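Local coordinates for protein agarase (Pseudoalteromonas fuliginea, PDB 6XJ9) that probably hydrolyses agarose chains as a glycoside hydrolase of family GH50, at residues K289-L292 against Y298-L301; S264-W269 against G279-A284. All blocks are in the same frame, centred on the assembly; numbering follows the deposited sequence.

In the fold
Two buried contacts, with centres about 8 Å apart, illustrate how consecutive pieces of chain build up one side of a sheet. Contact 2 closes before contact 1 opens: the turn at 264-269 meets the segment 279-284, which leads into strand 282-286, and strands 289-293 and 299-305 then pair as a hairpin. These three antiparallel neighbours adjoin the parallel strands that start at 709-714, probably those of the (beta/alpha)8 barrel expected for this family. The contacts also meet directly, since A284 O lies 2.6 Å from S291 N and L299 O 2.8 Å from W269 N. These two probable hydrogen bonds tie strand 282-286 and the turn to the hairpin, and through 299-305 to the parallel strands.

Contact 1: K289-L292 against Y298-L301; sequences KWSL and YLYL
L292 and Y300 face each other as an antiparallel hydrogen-bonded pair, their CA atoms 4.8 Å apart, with L292 N giving to Y300 O at 3.0 Å and Y300 N returning to L292 O at 3.1 Å. Y300 N comes in from above the carbonyl plane of L292, 59° out of it. That leaves an in-plane lone pair of L292 O to the S291 hydroxyl, whose OG donates to it at 2.7 Å, so that one carbonyl oxygen is gripped by two donors. The pairing belongs to the beta hairpin of strands 289-293 and 299-305, with helix 745-763 packing on S291 and L299 through F763. L292 and Y300 send their side chains to one face, where CD1 of L292 reaches the ring edge of Y300 at CD2, 3.8 Å away. The phenol OH continues beyond the hairpin to the carbonyl of S431. S291 OG, anti to its own N (chi1 -170°), also lies against the L299 side chain, 3.8 Å from CD2. An alanine here removes the hydroxyl, and L292 O would probably be held by Y300 N alone of these two donors.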
ATOM      1  N   LYS A 289      -1.422 -10.712 -31.831  1.00 26.08           N
ATOM      2  CA  LYS A 289      -1.131  -9.492 -31.097  1.00 24.16           C
ATOM      3  C   LYS A 289       0.225  -8.949 -31.542  1.00 22.33           C
ATOM      4  O   LYS A 289       1.139  -9.720 -31.827  1.00 21.84           O
ATOM      5  CB  LYS A 289      -1.126  -9.783 -29.592  1.00 25.66           C
ATOM      6  CG  LYS A 289      -2.440 -10.326 -29.042  1.00 25.69           C
ATOM      7  CD  LYS A 289      -2.339 -10.786 -27.612  1.00 26.61           C
ATOM      8  CE  LYS A 289      -3.666 -11.271 -27.061  1.00 25.22           C
ATOM      9  NZ  LYS A 289      -3.771 -10.920 -25.624  1.00 26.90           N
ATOM     10  N   TRP A 290       0.357  -7.616 -31.569  1.00 19.40           N
ATOM     11  CA  TRP A 290       1.648  -7.021 -31.868  1.00 19.11           C
ATOM     12  C   TRP A 290       2.646  -7.331 -30.750  1.00 19.67           C
ATOM     13  O   TRP A 290       2.266  -7.471 -29.583  1.00 20.42           O
ATOM     14  CB  TRP A 290       1.531  -5.528 -32.177  1.00 17.52           C
ATOM     15  CG  TRP A 290       1.152  -5.282 -33.608  1.00 17.14           C
ATOM     16  CD1 TRP A 290      -0.071  -4.910 -34.088  1.00 17.20           C
ATOM     17  CD2 TRP A 290       2.014  -5.418 -34.752  1.00 16.73           C
ATOM     18  NE1 TRP A 290      -0.028  -4.781 -35.451  1.00 17.65           N
ATOM     19  CE2 TRP A 290       1.243  -5.089 -35.887  1.00 17.68           C
ATOM     20  CE3 TRP A 290       3.366  -5.770 -34.925  1.00 17.32           C
ATOM     21  CZ2 TRP A 290       1.779  -5.121 -37.177  1.00 17.53           C
ATOM     22  CZ3 TRP A 290       3.892  -5.806 -36.202  1.00 17.18           C
ATOM     23  CH2 TRP A 290       3.109  -5.470 -37.315  1.00 17.44           C
ATOM     24  N   SER A 291       3.914  -7.474 -31.141  1.00 18.06           N
ATOM     25  CA  SER A 291       5.012  -7.645 -30.204  1.00 18.68           C
ATOM     26  C   SER A 291       6.231  -6.906 -30.735  1.00 19.42           C
ATOM     27  O   SER A 291       6.283  -6.542 -31.916  1.00 19.71           O
ATOM     28  CB  SER A 291       5.341  -9.092 -30.002  1.00 19.52           C
ATOM     29  OG  SER A 291       6.251  -9.262 -28.922  1.00 18.68           O
ATOM     30  N   LEU A 292       7.199  -6.674 -29.843  1.00 18.45           N
ATOM     31  CA  LEU A 292       8.541  -6.414 -30.321  1.00 17.59           C
ATOM     32  C   LEU A 292       9.269  -7.746 -30.297  1.00 17.28           C
ATOM     33  O   LEU A 292       8.755  -8.727 -29.759  1.00 16.16           O
ATOM     34  CB  LEU A 292       9.244  -5.365 -29.451  1.00 15.89           C
ATOM     35  CG  LEU A 292       8.665  -3.947 -29.518  1.00 16.64           C
ATOM     36  CD1 LEU A 292       9.578  -2.958 -28.792  1.00 15.24           C
ATOM     37  CD2 LEU A 292       8.424  -3.501 -30.958  1.00 15.99           C
ATOM     38  N   TYR A 298      13.757 -13.253 -29.150  1.00 23.22           N
ATOM     39  CA  TYR A 298      12.744 -13.509 -28.138  1.00 23.60           C
ATOM     40  C   TYR A 298      11.717 -12.382 -28.164  1.00 22.25           C
ATOM     41  O   TYR A 298      12.073 -11.245 -28.452  1.00 22.43           O
ATOM     42  CB  TYR A 298      13.361 -13.512 -26.738  1.00 25.04           C
ATOM     43  CG  TYR A 298      14.357 -14.614 -26.515  1.00 27.54           C
ATOM     44  CD1 TYR A 298      13.931 -15.904 -26.241  1.00 28.87           C
ATOM     45  CD2 TYR A 298      15.719 -14.378 -26.617  1.00 27.85           C
ATOM     46  CE1 TYR A 298      14.833 -16.938 -26.057  1.00 30.15           C
ATOM     47  CE2 TYR A 298      16.638 -15.399 -26.423  1.00 30.05           C
ATOM     48  CZ  TYR A 298      16.189 -16.679 -26.139  1.00 30.27           C
ATOM     49  OH  TYR A 298      17.070 -17.701 -25.963  1.00 30.60           O
ATOM     50  N   LEU A 299      10.468 -12.696 -27.797  1.00 21.59           N
ATOM     51  CA  LEU A 299       9.430 -11.675 -27.708  1.00 22.66           C
ATOM     52  C   LEU A 299       9.797 -10.646 -26.641  1.00 21.62           C
ATOM     53  O   LEU A 299      10.470 -10.970 -25.665  1.00 24.34           O
ATOM     54  CB  LEU A 299       8.060 -12.302 -27.426  1.00 21.10           C
ATOM     55  CG  LEU A 299       7.437 -13.157 -28.532  1.00 22.43           C
ATOM     56  CD1 LEU A 299       5.939 -13.261 -28.314  1.00 22.54           C
ATOM     57  CD2 LEU A 299       7.725 -12.604 -29.924  1.00 21.96           C
ATOM     58  N   TYR A 300       9.336  -9.405 -26.839  1.00 21.47           N
ATOM     59  CA  TYR A 300       9.765  -8.281 -26.019  1.00 20.09           C
ATOM     60  C   TYR A 300       8.651  -7.246 -25.980  1.00 19.05           C
ATOM     61  O   TYR A 300       8.062  -6.931 -27.008  1.00 17.85           O
ATOM     62  CB  TYR A 300      11.054  -7.681 -26.590  1.00 19.91           C
ATOM     63  CG  TYR A 300      11.649  -6.498 -25.861  1.00 19.84           C
ATOM     64  CD1 TYR A 300      12.507  -6.664 -24.783  1.00 19.22           C
ATOM     65  CD2 TYR A 300      11.370  -5.203 -26.271  1.00 19.28           C
ATOM     66  CE1 TYR A 300      13.047  -5.569 -24.117  1.00 18.96           C
ATOM     67  CE2 TYR A 300      11.907  -4.104 -25.626  1.00 19.02           C
ATOM     68  CZ  TYR A 300      12.756  -4.280 -24.547  1.00 18.45           C
ATOM     69  OH  TYR A 300      13.297  -3.182 -23.930  1.00 16.31           O
ATOM     70  N   LEU A 301       8.350  -6.767 -24.769  1.00 19.22           N
ATOM     71  CA  LEU A 301       7.469  -5.628 -24.558  1.00 19.43           C
ATOM     72  C   LEU A 301       8.281  -4.557 -23.835  1.00 19.26           C
ATOM     73  O   LEU A 301       9.131  -4.888 -23.009  1.00 20.67           O
ATOM     74  CB  LEU A 301       6.283  -6.073 -23.701  1.00 19.14           C
ATOM     75  CG  LEU A 301       5.386  -7.167 -24.277  1.00 20.18           C
ATOM     76  CD1 LEU A 301       4.412  -7.647 -23.222  1.00 19.19           C
ATOM     77  CD2 LEU A 301       4.627  -6.694 -25.509  1.00 18.96           C
TER

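Contact 2: S264-W269 against G279-A284; sequences SRFGGW and GYFRTA
F266 and F281 have the closest CA atoms of two backbones that keep well apart, 9.2 Å from each other, with no strand pairing between them. The 264-269 segment folds into a type I beta turn from S264 to G267, closed by G267 N on S264 O at 2.7 Å, and S264 N reaches on to G268 O. From Y280 on, the other segment is extended and enters strand 282-286.

Between the two backbones the two phenyl groups do the touching. The end of the F281 ring comes up to the root of F266: CZ lies 3.9 Å from F266 CB, and CE2 is equally close to F266 CD1. The planes stand at 89° with centroids 5.7 Å apart, yet the approach is oblique. In F281, CG sits beside the backbone N and anti to the carbonyl carbon (chi1 -76°), which turns the ring so that CZ and CE2 reach F266. The F266 carbonyl oxygen lies in the plane of the F281 ring, at its edge. Further aromatic neighbours extend the cluster, W500 meeting F266 and Y300 packing edge-to-face with F281.

The turn that carries F266 is braced from within. S264 OG accepts from G268 N at 2.8 Å and is also bonded to D294, tying the turn to the loop after strand 289-293. G267 has a positive phi, which favours glycine, while a side chain on G268 would run into the S264 hydroxyl. The arrangement is that of a beta turn laid by an aromatic pair against the chain entering strand 282-286, the end strand, within this chain, of the antiparallel set that adjoins the parallel strands of the probable (beta/alpha)8 barrel.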
ATOM      1  N   SER A 264      15.431 -12.992 -21.046  1.00 23.31           N
ATOM      2  CA  SER A 264      16.608 -13.058 -21.900  1.00 24.34           C
ATOM      3  C   SER A 264      17.513 -11.864 -21.605  1.00 23.71           C
ATOM      4  O   SER A 264      17.101 -10.935 -20.912  1.00 22.82           O
ATOM      5  CB  SER A 264      16.236 -13.146 -23.362  1.00 25.38           C
ATOM      6  OG  SER A 264      15.637 -11.934 -23.816  1.00 25.32           O
ATOM      7  N   ARG A 265      18.744 -11.895 -22.136  1.00 23.22           N
ATOM      8  CA  ARG A 265      19.733 -10.878 -21.796  1.00 23.80           C
ATOM      9  C   ARG A 265      19.233  -9.477 -22.163  1.00 22.36           C
ATOM     10  O   ARG A 265      19.541  -8.525 -21.462  1.00 23.54           O
ATOM     11  CB  ARG A 265      21.123 -11.207 -22.358  1.00 25.27           C
ATOM     12  CG  ARG A 265      21.185 -11.510 -23.849  1.00 25.93           C
ATOM     13  CD  ARG A 265      22.581 -11.897 -24.335  1.00 27.39           C
ATOM     14  NE  ARG A 265      22.645 -11.632 -25.769  1.00 30.73           N
ATOM     15  CZ  ARG A 265      23.738 -11.632 -26.523  1.00 32.81           C
ATOM     16  NH1 ARG A 265      24.921 -11.899 -25.995  1.00 33.40           N
ATOM     17  NH2 ARG A 265      23.639 -11.342 -27.810  1.00 34.39           N
ATOM     18  N   PHE A 266      18.452  -9.371 -23.247  1.00 23.16           N
ATOM     19  CA  PHE A 266      17.855  -8.118 -23.689  1.00 23.90           C
ATOM     20  C   PHE A 266      16.473  -7.896 -23.059  1.00 23.74           C
ATOM     21  O   PHE A 266      15.731  -7.026 -23.504  1.00 24.68           O
ATOM     22  CB  PHE A 266      17.799  -8.045 -25.221  1.00 22.77           C
ATOM     23  CG  PHE A 266      19.123  -7.807 -25.905  1.00 25.01           C
ATOM     24  CD1 PHE A 266      19.671  -6.536 -25.985  1.00 25.78           C
ATOM     25  CD2 PHE A 266      19.815  -8.849 -26.502  1.00 26.25           C
ATOM     26  CE1 PHE A 266      20.882  -6.307 -26.628  1.00 24.91           C
ATOM     27  CE2 PHE A 266      21.033  -8.624 -27.131  1.00 27.35           C
ATOM     28  CZ  PHE A 266      21.564  -7.357 -27.196  1.00 26.75           C
ATOM     29  N   GLY A 267      16.128  -8.659 -22.012  1.00 24.71           N
ATOM     30  CA  GLY A 267      14.883  -8.448 -21.277  1.00 22.93           C
ATOM     31  C   GLY A 267      13.647  -9.047 -21.961  1.00 23.78           C
ATOM     32  O   GLY A 267      12.509  -8.728 -21.611  1.00 21.63           O
ATOM     33  N   GLY A 268      13.860  -9.946 -22.925  1.00 21.67           N
ATOM     34  CA  GLY A 268      12.730 -10.595 -23.567  1.00 22.36           C
ATOM     35  C   GLY A 268      12.262 -11.859 -22.842  1.00 23.44           C
ATOM     36  O   GLY A 268      12.779 -12.231 -21.780  1.00 22.83           O
ATOM     37  N   TRP A 269      11.282 -12.515 -23.467  1.00 23.21           N
ATOM     38  CA  TRP A 269      10.552 -13.650 -22.925  1.00 23.23           C
ATOM     39  C   TRP A 269      11.342 -14.929 -23.191  1.00 24.78           C
ATOM     40  O   TRP A 269      11.209 -15.528 -24.255  1.00 23.50           O
ATOM     41  CB  TRP A 269       9.155 -13.713 -23.567  1.00 22.22           C
ATOM     42  CG  TRP A 269       8.231 -14.713 -22.944  1.00 22.40           C
ATOM     43  CD1 TRP A 269       8.306 -15.231 -21.682  1.00 22.40           C
ATOM     44  CD2 TRP A 269       7.049 -15.275 -23.538  1.00 23.11           C
ATOM     45  NE1 TRP A 269       7.265 -16.095 -21.462  1.00 23.75           N
ATOM     46  CE2 TRP A 269       6.476 -16.138 -22.581  1.00 22.73           C
ATOM     47  CE3 TRP A 269       6.422 -15.134 -24.781  1.00 23.81           C
ATOM     48  CZ2 TRP A 269       5.317 -16.867 -22.836  1.00 23.98           C
ATOM     49  CZ3 TRP A 269       5.276 -15.854 -25.033  1.00 24.71           C
ATOM     50  CH2 TRP A 269       4.733 -16.708 -24.073  1.00 24.99           C
ATOM     51  N   GLY A 279      19.722  -9.368 -34.651  1.00 24.59           N
ATOM     52  CA  GLY A 279      20.718  -8.599 -33.918  1.00 23.50           C
ATOM     53  C   GLY A 279      20.243  -7.180 -33.601  1.00 22.20           C
ATOM     54  O   GLY A 279      21.028  -6.380 -33.103  1.00 21.94           O
ATOM     55  N   TYR A 280      18.964  -6.877 -33.904  1.00 21.27           N
ATOM     56  CA  TYR A 280      18.356  -5.594 -33.553  1.00 19.96           C
ATOM     57  C   TYR A 280      16.923  -5.763 -33.054  1.00 18.71           C
ATOM     58  O   TYR A 280      16.234  -6.717 -33.412  1.00 19.63           O
ATOM     59  CB  TYR A 280      18.407  -4.639 -34.746  1.00 21.13           C
ATOM     60  CG  TYR A 280      19.811  -4.362 -35.215  1.00 23.18           C
ATOM     61  CD1 TYR A 280      20.597  -3.406 -34.593  1.00 23.69           C
ATOM     62  CD2 TYR A 280      20.368  -5.099 -36.247  1.00 24.25           C
ATOM     63  CE1 TYR A 280      21.899  -3.171 -35.005  1.00 24.91           C
ATOM     64  CE2 TYR A 280      21.675  -4.888 -36.660  1.00 25.67           C
ATOM     65  CZ  TYR A 280      22.435  -3.914 -36.044  1.00 26.04           C
ATOM     66  OH  TYR A 280      23.715  -3.688 -36.457  1.00 28.41           O
ATOM     67  N   PHE A 281      16.458  -4.816 -32.229  1.00 18.52           N
ATOM     68  CA  PHE A 281      15.056  -4.818 -31.829  1.00 17.97           C
ATOM     69  C   PHE A 281      14.199  -4.550 -33.064  1.00 17.27           C
ATOM     70  O   PHE A 281      14.566  -3.723 -33.891  1.00 17.49           O
ATOM     71  CB  PHE A 281      14.792  -3.767 -30.747  1.00 17.02           C
ATOM     72  CG  PHE A 281      15.276  -4.163 -29.374  1.00 17.47           C
ATOM     73  CD1 PHE A 281      14.445  -4.840 -28.496  1.00 16.82           C
ATOM     74  CD2 PHE A 281      16.569  -3.871 -28.961  1.00 17.04           C
ATOM     75  CE1 PHE A 281      14.892  -5.219 -27.234  1.00 16.94           C
ATOM     76  CE2 PHE A 281      17.013  -4.243 -27.700  1.00 17.20           C
ATOM     77  CZ  PHE A 281      16.171  -4.910 -26.834  1.00 16.09           C
ATOM     78  N   ARG A 282      13.064  -5.248 -33.178  1.00 17.80           N
ATOM     79  CA  ARG A 282      12.199  -5.105 -34.344  1.00 18.20           C
ATOM     80  C   ARG A 282      10.760  -5.443 -33.957  1.00 18.08           C
ATOM     81  O   ARG A 282      10.490  -5.737 -32.793  1.00 17.06           O
ATOM     82  CB  ARG A 282      12.729  -6.001 -35.469  1.00 18.06           C
ATOM     83  CG  ARG A 282      12.720  -7.475 -35.105  1.00 19.13           C
ATOM     84  CD  ARG A 282      13.358  -8.362 -36.158  1.00 19.42           C
ATOM     85  NE  ARG A 282      13.226  -9.767 -35.790  1.00 20.21           N
ATOM     86  CZ  ARG A 282      12.192 -10.545 -36.111  1.00 19.69           C
ATOM     87  NH1 ARG A 282      11.202 -10.068 -36.839  1.00 18.80           N
ATOM     88  NH2 ARG A 282      12.177 -11.809 -35.733  1.00 20.40           N
ATOM     89  N   THR A 283       9.833  -5.423 -34.926  1.00 19.54           N
ATOM     90  CA  THR A 283       8.445  -5.737 -34.600  1.00 20.24           C
ATOM     91  C   THR A 283       8.044  -7.094 -35.187  1.00 20.37           C
ATOM     92  O   THR A 283       8.642  -7.561 -36.157  1.00 19.80           O
ATOM     93  CB  THR A 283       7.472  -4.659 -35.093  1.00 19.89           C
ATOM     94  OG1 THR A 283       7.471  -4.698 -36.520  1.00 21.13           O
ATOM     95  CG2 THR A 283       7.815  -3.259 -34.630  1.00 20.16           C
ATOM     96  N   ALA A 284       7.048  -7.735 -34.558  1.00 19.62           N
ATOM     97  CA  ALA A 284       6.389  -8.908 -35.123  1.00 21.02           C
ATOM     98  C   ALA A 284       5.055  -9.140 -34.426  1.00 21.35           C
ATOM     99  O   ALA A 284       4.800  -8.584 -33.367  1.00 20.78           O
ATOM    100  CB  ALA A 284       7.255 -10.146 -35.030  1.00 19.84           C
TER